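Local coordinates for protein acyl-CoA thioesterase II TesB2 (Mycobacterium marinum, PDB 3U0A) that probably hydrolyses fatty acyl-CoA thioesters to free fatty acids and coenzyme A, as a member of the C/M/P thioester hydrolase family, at residues A[6-11]-A[186-191]; A[11-16]-A[42-47]; A[170-175]-A[239-244]; A[202-207]-A[251-256]. All coordinates share one frame; numbering follows the deposited sequence.

All four contacts are largely buried, but they split into two pairs on opposite sides of the chain's centre. Interactions 1 and 2 touch and share Leu11: the N-terminal coil 6-11 rests on the start of helix 186-200, and the next residues, 11-13, pass over helix 34-51. Their chemistry is mainly aliphatic, with a glutamine amide at the second. Interactions 3 and 4 lie about 7 Å apart between centres, in the second hotdog domain, and both reach the second subunit. Interaction 3 is a polar strand pair joined by backbone and side-chain bonds; interaction 4 sets the turn 202-207 against strand 250-259, the neighbour of strand 237-247, through mostly small side chains and one leucine, without a hydrogen bond across.

Interaction 1: residues A[6-11]-A[186-191]; sequences AIEEIL and PVLHIC
Residues 7-11 coil with helical torsions, held by backbone bonds from N of one residue to O three residues earlier, such as Ile10 N to Ile7 O, and lie against the first turn of helix 186-200, with the CA atoms of Glu8 and Leu188 6.8 Å apart. No hydrogen bond crosses; the join is made by aliphatic groups. Leu188 does most of the work. Its CG stands anti to the backbone N (chi1 174°), which carries the isobutyl end over to the coil. There Leu188 CD1 comes to 3.8 Å from Glu8 CA and also faces the carbonyl O of Ile7, while Leu188 CD2 lies 3.8 Å from Glu8 CG, the aliphatic part of a side chain that crosses the leucine obliquely and bends at chi2. Leu11 meets Leu188 at about a right angle, setting Leu11 CD2 3.8 Å from Leu188 CB. The other methyl of Leu11, CD1, reaches over to Cys191 SG at 4.0 Å. That thiol sits anti to its own carbonyl carbon, and Ile10 CG2 approaches Cys191 SG more loosely, at 4.4 Å. The Ile7 side chain continues the apolar surface along helix 186-200 onto Ala192 and Tyr195. Helix 34-51 closes in on the Leu11-Cys191 end: its Val47 touches both residues, and its Val50 touches Val187, so the N-terminal coil lies where the two helices of this double-hotdog chain come together.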
# COMPACT_ATOMS: atom_id res chain seq x y z
N ALA A 6 -1.49 13.27 24.58
CA ALA A 6 -1.92 11.86 24.51
C ALA A 6 -1.03 11.03 23.54
O ALA A 6 -0.66 9.89 23.86
CB ALA A 6 -3.39 11.76 24.13
N ILE A 7 -0.67 11.60 22.39
CA ILE A 7 0.08 10.85 21.34
C ILE A 7 1.31 10.06 21.85
O ILE A 7 1.66 9.02 21.32
CB ILE A 7 0.49 11.80 20.19
CG1 ILE A 7 0.80 11.03 18.89
CG2 ILE A 7 1.68 12.64 20.58
CD1 ILE A 7 -0.37 10.22 18.37
N GLU A 8 1.96 10.56 22.90
CA GLU A 8 3.15 9.94 23.50
C GLU A 8 2.84 8.66 24.23
O GLU A 8 3.73 7.82 24.46
CB GLU A 8 3.81 10.93 24.47
CG GLU A 8 4.46 12.11 23.76
CD GLU A 8 3.98 13.47 24.25
OE1 GLU A 8 2.76 13.79 24.06
OE2 GLU A 8 4.85 14.20 24.81
N GLU A 9 1.58 8.50 24.62
CA GLU A 9 1.14 7.27 25.26
C GLU A 9 1.13 6.10 24.28
O GLU A 9 1.16 4.94 24.72
CB GLU A 9 -0.23 7.43 25.91
N ILE A 10 1.13 6.37 22.97
CA ILE A 10 1.22 5.27 22.01
C ILE A 10 2.53 4.53 22.21
O ILE A 10 2.60 3.35 22.00
CB ILE A 10 1.09 5.75 20.55
CG1 ILE A 10 -0.32 6.21 20.29
CG2 ILE A 10 1.37 4.62 19.57
CD1 ILE A 10 -0.77 5.91 18.91
N LEU A 11 3.55 5.24 22.64
CA LEU A 11 4.87 4.66 22.81
C LEU A 11 5.01 3.88 24.12
O LEU A 11 5.93 3.10 24.26
CB LEU A 11 5.94 5.76 22.71
CG LEU A 11 6.53 5.96 21.30
CD1 LEU A 11 5.48 6.24 20.22
CD2 LEU A 11 7.53 7.09 21.39
N PRO A 186 12.28 10.16 16.67
CA PRO A 186 11.66 10.08 15.37
C PRO A 186 10.51 9.09 15.31
O PRO A 186 9.60 9.27 14.51
CB PRO A 186 12.80 9.65 14.46
CG PRO A 186 14.01 10.16 15.10
CD PRO A 186 13.75 10.04 16.58
N VAL A 187 10.57 8.05 16.12
CA VAL A 187 9.52 7.04 16.16
C VAL A 187 8.20 7.66 16.60
O VAL A 187 7.17 7.31 16.09
CB VAL A 187 9.91 5.88 17.13
CG1 VAL A 187 8.75 4.94 17.36
CG2 VAL A 187 11.10 5.11 16.58
N LEU A 188 8.27 8.57 17.55
CA LEU A 188 7.10 9.29 18.03
C LEU A 188 6.48 10.15 16.92
O LEU A 188 5.27 10.34 16.87
CB LEU A 188 7.46 10.18 19.24
CG LEU A 188 6.34 11.11 19.76
CD1 LEU A 188 5.18 10.33 20.34
CD2 LEU A 188 6.87 12.09 20.78
N HIS A 189 7.34 10.69 16.07
CA HIS A 189 6.87 11.53 15.00
C HIS A 189 6.19 10.69 13.96
O HIS A 189 5.11 11.03 13.53
CB HIS A 189 8.00 12.41 14.44
CG HIS A 189 8.44 13.49 15.40
ND1 HIS A 189 8.10 14.77 15.25
CD2 HIS A 189 9.16 13.42 16.59
CE1 HIS A 189 8.57 15.47 16.28
NE2 HIS A 189 9.22 14.64 17.09
N ILE A 190 6.81 9.57 13.59
CA ILE A 190 6.23 8.63 12.63
C ILE A 190 4.83 8.18 13.10
O ILE A 190 3.87 8.27 12.35
CB ILE A 190 7.21 7.45 12.34
CG1 ILE A 190 8.45 7.95 11.57
CG2 ILE A 190 6.58 6.39 11.47
CD1 ILE A 190 9.68 7.09 11.80
N CYS A 191 4.72 7.77 14.37
CA CYS A 191 3.45 7.40 14.98
C CYS A 191 2.43 8.54 14.98
O CYS A 191 1.26 8.34 14.70
CB CYS A 191 3.65 6.89 16.41
SG CYS A 191 4.41 5.24 16.51

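Interaction 2: residues A[11-16]-A[42-47]; sequences LDLEQL and AGQSLV. With SO4 (sulfate ion), chain D.
The carboxamide of Gln44 has the methyl CD2 of Leu13 over one face, nearest the nitrogen, with Leu13 CD2 3.4 Å from Gln44 NE2; that nitrogen looks toward the backbone carbonyls of the N-terminal coil. It is hydrogen-bonded to Ile10 O, and Asp12 O stands 3.1 Å from Gln44 NE2. The glutamine reaches them with CG anti to its carbonyl carbon (chi1 -75°) and an extended chain, sliding past Leu13 in the opposite direction. A second flat group, the amide of Gln15, points away from the helix: Gln15 NE2 makes a weak hydrogen bond of 2.8 Å to O3 of a sulfate ion, probably from the crystallisation liquor, that Arg82 also holds. Helix 34-51 is the long helix of the N-terminal hotdog domain, the one around which such a domain wraps its antiparallel sheet, and here residues 11-13 cross it just before strand 14-17. Val47, one turn after Gln44, divides its two methyls between two leucines. Val47 CG1 meets Leu13 CD1 at 3.8 Å, the two side chains again running in opposite directions, and Val47 CG2 meets Leu11 CD1 at 3.9 Å, crossing at about a right angle. Phe78 of strand 76-85 touches both Leu13 and Gln44. Further along the helix, Arg51 hydrogen-bonds Leu13 O, and Val50 belongs with Val53 to a sodium site.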
# COMPACT_ATOMS: atom_id res chain seq x y z
N LEU A 11 3.55 5.24 22.64
CA LEU A 11 4.87 4.66 22.81
C LEU A 11 5.01 3.88 24.12
O LEU A 11 5.93 3.10 24.26
CB LEU A 11 5.94 5.76 22.71
CG LEU A 11 6.53 5.96 21.30
CD1 LEU A 11 5.48 6.24 20.22
CD2 LEU A 11 7.53 7.09 21.39
N ASP A 12 4.06 4.05 25.03
CA ASP A 12 4.10 3.42 26.35
C ASP A 12 3.60 1.98 26.25
O ASP A 12 2.41 1.74 26.18
CB ASP A 12 3.27 4.27 27.36
CG ASP A 12 3.28 3.72 28.83
OD1 ASP A 12 4.30 3.08 29.27
OD2 ASP A 12 2.26 3.96 29.57
N LEU A 13 4.53 1.02 26.20
CA LEU A 13 4.20 -0.41 26.16
C LEU A 13 4.87 -1.15 27.30
O LEU A 13 6.05 -0.94 27.54
CB LEU A 13 4.73 -1.04 24.87
CG LEU A 13 4.04 -0.85 23.52
CD1 LEU A 13 4.86 -1.69 22.54
CD2 LEU A 13 2.57 -1.25 23.52
N GLU A 14 4.14 -2.04 27.97
CA GLU A 14 4.74 -2.96 28.93
C GLU A 14 5.31 -4.16 28.18
O GLU A 14 4.64 -4.74 27.35
CB GLU A 14 3.66 -3.46 29.91
CG GLU A 14 4.19 -4.32 31.05
CD GLU A 14 3.10 -5.05 31.86
OE1 GLU A 14 1.89 -4.98 31.49
OE2 GLU A 14 3.46 -5.72 32.86
N GLN A 15 6.51 -4.58 28.48
CA GLN A 15 6.99 -5.80 27.84
C GLN A 15 6.78 -7.01 28.72
O GLN A 15 7.34 -7.09 29.77
CB GLN A 15 8.46 -5.71 27.49
CG GLN A 15 9.09 -7.00 27.02
CD GLN A 15 10.54 -6.78 26.69
OE1 GLN A 15 11.11 -5.79 27.13
NE2 GLN A 15 11.15 -7.66 25.92
N LEU A 16 6.00 -7.95 28.22
CA LEU A 16 5.65 -9.12 28.95
C LEU A 16 6.68 -10.22 28.79
O LEU A 16 6.80 -11.04 29.69
CB LEU A 16 4.32 -9.63 28.44
CG LEU A 16 3.11 -8.73 28.60
CD1 LEU A 16 1.93 -9.46 28.02
CD2 LEU A 16 2.90 -8.42 30.07
N ALA A 42 -2.94 0.34 15.89
CA ALA A 42 -2.02 0.21 14.77
C ALA A 42 -0.67 0.77 15.14
O ALA A 42 0.37 0.20 14.84
CB ALA A 42 -2.55 0.91 13.54
N GLY A 43 -0.71 1.93 15.81
CA GLY A 43 0.48 2.63 16.21
C GLY A 43 1.23 1.81 17.21
O GLY A 43 2.45 1.69 17.12
N GLN A 44 0.51 1.23 18.16
CA GLN A 44 1.16 0.43 19.19
C GLN A 44 1.70 -0.85 18.57
O GLN A 44 2.79 -1.28 18.93
CB GLN A 44 0.23 0.16 20.37
CG GLN A 44 0.06 1.40 21.29
CD GLN A 44 -0.33 1.06 22.75
OE1 GLN A 44 -1.40 0.49 23.03
NE2 GLN A 44 0.54 1.42 23.67
N SER A 45 0.99 -1.44 17.62
CA SER A 45 1.52 -2.58 16.89
C SER A 45 2.87 -2.25 16.25
O SER A 45 3.77 -3.06 16.28
CB SER A 45 0.53 -3.04 15.81
OG SER A 45 -0.72 -3.31 16.34
N LEU A 46 3.01 -1.06 15.67
CA LEU A 46 4.31 -0.65 15.09
C LEU A 46 5.39 -0.46 16.15
O LEU A 46 6.53 -0.90 15.98
CB LEU A 46 4.20 0.62 14.25
CG LEU A 46 5.50 1.19 13.71
CD1 LEU A 46 6.17 0.29 12.71
CD2 LEU A 46 5.29 2.55 13.08
N VAL A 47 5.01 0.19 17.26
CA VAL A 47 5.95 0.46 18.32
C VAL A 47 6.50 -0.85 18.84
O VAL A 47 7.68 -0.94 19.13
CB VAL A 47 5.31 1.28 19.44
CG1 VAL A 47 6.24 1.37 20.66
CG2 VAL A 47 4.94 2.64 18.92
S SO4 D . 14.57 -8.23 23.64
O1 SO4 D . 15.03 -9.37 22.76
O2 SO4 D . 14.44 -6.98 22.85
O3 SO4 D . 13.22 -8.54 24.22
O4 SO4 D . 15.52 -8.09 24.83

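Interaction 3: residues A[170-175]-A[239-244]; sequences SQQQVW and YDQSSP
Gln241 starts close to the opposite strand, with its CB 3.2 Å from the carbonyl O of Gln172. CG, set anti to the carbonyl carbon, comes next: it lies 3.8 Å above the ring plane of Tyr239, two residues back on the same strand, offset toward the rim. The chain then runs out extended alongside Gln172, both side chains pointing the same way, until Gln241 OE1 accepts a bond from Gln172 NE2 at 3.0 Å. The donor comes in nearly along the C=O axis and the acceptor lies in the amide plane of Gln172, but the two amides are turned 42° apart. Val174 CG2 approaches the same oxygen across the strand pair. Beneath these tips the backbones form an antiparallel pair, strands 171-178 and 237-247 of the second hotdog domain, with strand 152-156 beyond one and strand 250-259 beyond the other. Gln172 with Gln241 and Val174 with Tyr239 are hydrogen-bonded pairs, each joined by two N-H to O bonds; that from Tyr239 N to Val174 O measures 2.8 Å, whereas Gln172 N meets Gln241 O from above its carbonyl plane. Ser243 N adds another bond to Ser170 O. The opposite face carries Gln173 and Asp240, a non-hydrogen-bonded pair whose side chains make up the link: Gln173 NE2 gives Asp240 OD1 a bond of 2.8 Å, reaching it from above the carboxylate plane. Tyr239 OH goes on to Ser197 of helix 186-200. Ser243 OG is hydrogen-bonded to Leu252 O and to His119 of the second subunit.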
# COMPACT_ATOMS: atom_id res chain seq x y z
N SER A 170 -12.15 13.41 -6.52
CA SER A 170 -12.29 13.62 -5.12
C SER A 170 -10.95 13.88 -4.47
O SER A 170 -10.20 12.95 -4.18
CB SER A 170 -12.94 12.37 -4.53
OG SER A 170 -13.53 12.62 -3.28
N GLN A 171 -10.66 15.15 -4.24
CA GLN A 171 -9.40 15.59 -3.65
C GLN A 171 -9.71 16.30 -2.37
O GLN A 171 -10.77 16.92 -2.21
CB GLN A 171 -8.62 16.59 -4.56
CG GLN A 171 -7.92 15.95 -5.75
CD GLN A 171 -7.42 16.98 -6.75
OE1 GLN A 171 -7.96 17.10 -7.85
NE2 GLN A 171 -6.39 17.73 -6.38
N GLN A 172 -8.77 16.24 -1.45
CA GLN A 172 -8.86 17.04 -0.26
C GLN A 172 -7.48 17.38 0.26
O GLN A 172 -6.58 16.55 0.21
CB GLN A 172 -9.68 16.30 0.78
CG GLN A 172 -9.54 16.89 2.16
CD GLN A 172 -10.63 16.43 3.09
OE1 GLN A 172 -11.60 17.15 3.27
NE2 GLN A 172 -10.50 15.22 3.67
N GLN A 173 -7.31 18.61 0.73
CA GLN A 173 -6.06 19.06 1.32
C GLN A 173 -6.26 19.55 2.74
O GLN A 173 -7.13 20.39 2.99
CB GLN A 173 -5.40 20.12 0.45
CG GLN A 173 -4.65 19.47 -0.71
CD GLN A 173 -4.35 20.42 -1.84
OE1 GLN A 173 -4.78 21.58 -1.83
NE2 GLN A 173 -3.58 19.95 -2.82
N VAL A 174 -5.46 19.01 3.66
CA VAL A 174 -5.49 19.38 5.07
C VAL A 174 -4.11 19.69 5.62
O VAL A 174 -3.17 18.92 5.43
CB VAL A 174 -6.10 18.25 5.94
CG1 VAL A 174 -6.41 18.79 7.32
CG2 VAL A 174 -7.36 17.71 5.29
N TRP A 175 -3.98 20.81 6.33
CA TRP A 175 -2.76 21.10 7.08
C TRP A 175 -2.94 20.69 8.50
O TRP A 175 -3.95 20.96 9.11
CB TRP A 175 -2.47 22.57 7.08
CG TRP A 175 -1.97 23.15 5.81
CD1 TRP A 175 -2.70 23.79 4.83
CD2 TRP A 175 -0.58 23.23 5.36
NE1 TRP A 175 -1.89 24.22 3.83
CE2 TRP A 175 -0.61 23.92 4.08
CE3 TRP A 175 0.62 22.83 5.88
CZ2 TRP A 175 0.54 24.18 3.37
CZ3 TRP A 175 1.78 23.06 5.15
CH2 TRP A 175 1.74 23.73 3.92
N TYR A 239 -1.15 17.58 4.08
CA TYR A 239 -1.63 16.33 3.61
C TYR A 239 -2.38 16.53 2.33
O TYR A 239 -3.49 17.02 2.32
CB TYR A 239 -2.57 15.71 4.60
CG TYR A 239 -2.54 14.22 4.57
CD1 TYR A 239 -1.92 13.50 3.52
CD2 TYR A 239 -3.13 13.49 5.58
CE1 TYR A 239 -1.89 12.10 3.54
CE2 TYR A 239 -3.11 12.10 5.60
CZ TYR A 239 -2.49 11.40 4.61
OH TYR A 239 -2.49 10.02 4.75
N ASP A 240 -1.78 16.10 1.24
CA ASP A 240 -2.43 16.16 -0.05
C ASP A 240 -3.08 14.80 -0.35
O ASP A 240 -2.37 13.81 -0.55
CB ASP A 240 -1.42 16.59 -1.10
CG ASP A 240 -2.03 16.78 -2.43
OD1 ASP A 240 -3.18 17.20 -2.52
OD2 ASP A 240 -1.33 16.50 -3.40
N GLN A 241 -4.41 14.78 -0.36
CA GLN A 241 -5.21 13.54 -0.37
C GLN A 241 -6.09 13.45 -1.59
O GLN A 241 -6.38 14.45 -2.25
CB GLN A 241 -6.14 13.45 0.84
CG GLN A 241 -5.53 13.77 2.17
CD GLN A 241 -6.56 13.78 3.31
OE1 GLN A 241 -7.69 14.21 3.12
NE2 GLN A 241 -6.16 13.30 4.48
N SER A 242 -6.50 12.22 -1.88
CA SER A 242 -7.45 11.95 -2.94
C SER A 242 -8.11 10.59 -2.76
O SER A 242 -7.57 9.71 -2.11
CB SER A 242 -6.79 12.04 -4.32
OG SER A 242 -6.55 10.77 -4.91
N SER A 243 -9.28 10.44 -3.36
CA SER A 243 -9.97 9.17 -3.41
C SER A 243 -10.15 8.84 -4.87
O SER A 243 -11.09 9.29 -5.49
CB SER A 243 -11.32 9.26 -2.71
OG SER A 243 -11.95 8.00 -2.69
N PRO A 244 -9.23 8.04 -5.43
CA PRO A 244 -9.32 7.81 -6.86
C PRO A 244 -10.51 6.96 -7.25
O PRO A 244 -10.87 6.92 -8.42
CB PRO A 244 -8.00 7.13 -7.19
CG PRO A 244 -7.55 6.52 -5.93
CD PRO A 244 -8.05 7.39 -4.83

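Interaction 4: residues A[202-207]-A[251-256]; sequences LGSAQV and ALTHGK. With SO4 (sulfate ion), chain L.
Thr253 is the residue that the turn 202-207 closes on. Its methyl, Thr253 CG2, anti to the carbonyl carbon, meets two neighbours, 3.4 Å from Ser204 OG and 3.8 Å from Ala205 CB. On the other branch Thr253 OG1 has Leu202 CD2 at 3.5 Å, the leucine crossing the threonine at about a right angle. Two residues earlier, on the same face of the strand, the methyls of Ala205 and Ala251 meet directly, CB to CB, at 3.5 Å. Where these two alanines meet, the turn comes close to the strand; no hydrogen bond joins the two. What positions these groups lies one step out. Thr253 OG1 occupies the crowded place between the backbone N and the carbonyl carbon and is hydrogen-bonded to Gln270 O of strand 264-275. Ser204 OG, similarly placed (chi1 68°), turns back to Leu201 O, and Ser204 O takes a bond from Ser170 OG. The 3-10 bonds Ala205 N to Leu202 O and Gln206 N to Gly203 O keep the turn compact. From the other face of the strand His254 meets His254 of the second subunit, ring planes about 40° apart, and near it Lys256 NZ makes a weak hydrogen bond of 3.3 Å to O1 of a sulfate ion that Lys168 also binds. The turn follows helix 186-200 in the chain and rests on strand 250-259, which runs between strands 237-247 and 264-275.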
# COMPACT_ATOMS: atom_id res chain seq x y z
N LEU A 202 -9.45 8.71 5.14
CA LEU A 202 -10.62 8.08 4.55
C LEU A 202 -11.78 9.06 4.34
O LEU A 202 -12.69 8.80 3.51
CB LEU A 202 -11.07 6.84 5.35
CG LEU A 202 -10.33 5.53 4.99
CD1 LEU A 202 -10.69 4.38 5.95
CD2 LEU A 202 -10.61 5.15 3.54
N GLY A 203 -11.76 10.17 5.08
CA GLY A 203 -12.67 11.31 4.85
C GLY A 203 -12.66 11.80 3.39
O GLY A 203 -13.67 12.25 2.88
N SER A 204 -11.52 11.70 2.72
CA SER A 204 -11.40 12.18 1.33
C SER A 204 -12.31 11.42 0.34
O SER A 204 -12.66 11.96 -0.73
CB SER A 204 -9.94 12.12 0.84
OG SER A 204 -9.47 10.79 0.69
N ALA A 205 -12.69 10.19 0.71
CA ALA A 205 -13.65 9.42 -0.05
C ALA A 205 -15.04 10.07 -0.04
O ALA A 205 -15.79 9.88 -1.00
CB ALA A 205 -13.73 7.98 0.46
N GLN A 206 -15.37 10.87 1.00
CA GLN A 206 -16.74 11.37 1.16
C GLN A 206 -16.98 12.76 0.58
O GLN A 206 -18.07 13.30 0.71
CB GLN A 206 -17.20 11.35 2.63
CG GLN A 206 -17.05 10.00 3.34
CD GLN A 206 -17.75 8.87 2.62
OE1 GLN A 206 -18.85 9.04 2.05
NE2 GLN A 206 -17.12 7.69 2.63
N VAL A 207 -15.97 13.31 -0.10
CA VAL A 207 -16.01 14.73 -0.44
C VAL A 207 -17.19 15.05 -1.34
O VAL A 207 -17.90 16.05 -1.12
CB VAL A 207 -14.69 15.16 -1.10
CG1 VAL A 207 -14.82 16.50 -1.80
CG2 VAL A 207 -13.60 15.24 -0.05
N ALA A 251 -14.04 2.17 -0.68
CA ALA A 251 -13.48 3.39 -1.21
C ALA A 251 -11.99 3.28 -1.01
O ALA A 251 -11.54 2.86 0.03
CB ALA A 251 -14.03 4.61 -0.50
N LEU A 252 -11.22 3.66 -2.01
CA LEU A 252 -9.81 3.72 -1.89
C LEU A 252 -9.42 5.16 -1.77
O LEU A 252 -9.99 6.02 -2.43
CB LEU A 252 -9.16 3.12 -3.11
CG LEU A 252 -7.66 2.88 -3.01
CD1 LEU A 252 -7.37 1.92 -1.85
CD2 LEU A 252 -7.16 2.37 -4.35
N THR A 253 -8.44 5.40 -0.90
CA THR A 253 -7.87 6.72 -0.72
C THR A 253 -6.34 6.65 -0.68
O THR A 253 -5.72 5.59 -0.58
CB THR A 253 -8.47 7.41 0.53
OG1 THR A 253 -8.07 6.73 1.73
CG2 THR A 253 -10.01 7.45 0.42
N HIS A 254 -5.74 7.82 -0.79
CA HIS A 254 -4.33 7.95 -1.13
C HIS A 254 -3.85 9.31 -0.76
O HIS A 254 -4.54 10.31 -1.06
CB HIS A 254 -4.14 7.78 -2.62
CG HIS A 254 -2.75 8.11 -3.09
ND1 HIS A 254 -1.72 7.29 -2.89
CD2 HIS A 254 -2.24 9.25 -3.73
CE1 HIS A 254 -0.60 7.85 -3.39
NE2 HIS A 254 -0.92 9.05 -3.90
N GLY A 255 -2.66 9.39 -0.17
CA GLY A 255 -2.09 10.70 0.03
C GLY A 255 -0.60 10.79 0.18
O GLY A 255 0.06 9.79 0.39
N LYS A 256 -0.11 12.04 0.09
CA LYS A 256 1.30 12.37 0.28
C LYS A 256 1.40 13.49 1.29
O LYS A 256 0.57 14.37 1.35
CB LYS A 256 1.93 12.84 -1.02
CG LYS A 256 1.47 12.09 -2.23
CD LYS A 256 2.56 12.07 -3.29
CE LYS A 256 2.16 11.18 -4.48
NZ LYS A 256 1.10 11.80 -5.34
S SO4 L . -1.33 10.45 -8.14
O1 SO4 L . -0.57 9.58 -7.19
O2 SO4 L . -2.17 9.59 -9.08
O3 SO4 L . -2.14 11.41 -7.32
O4 SO4 L . -0.31 11.19 -8.97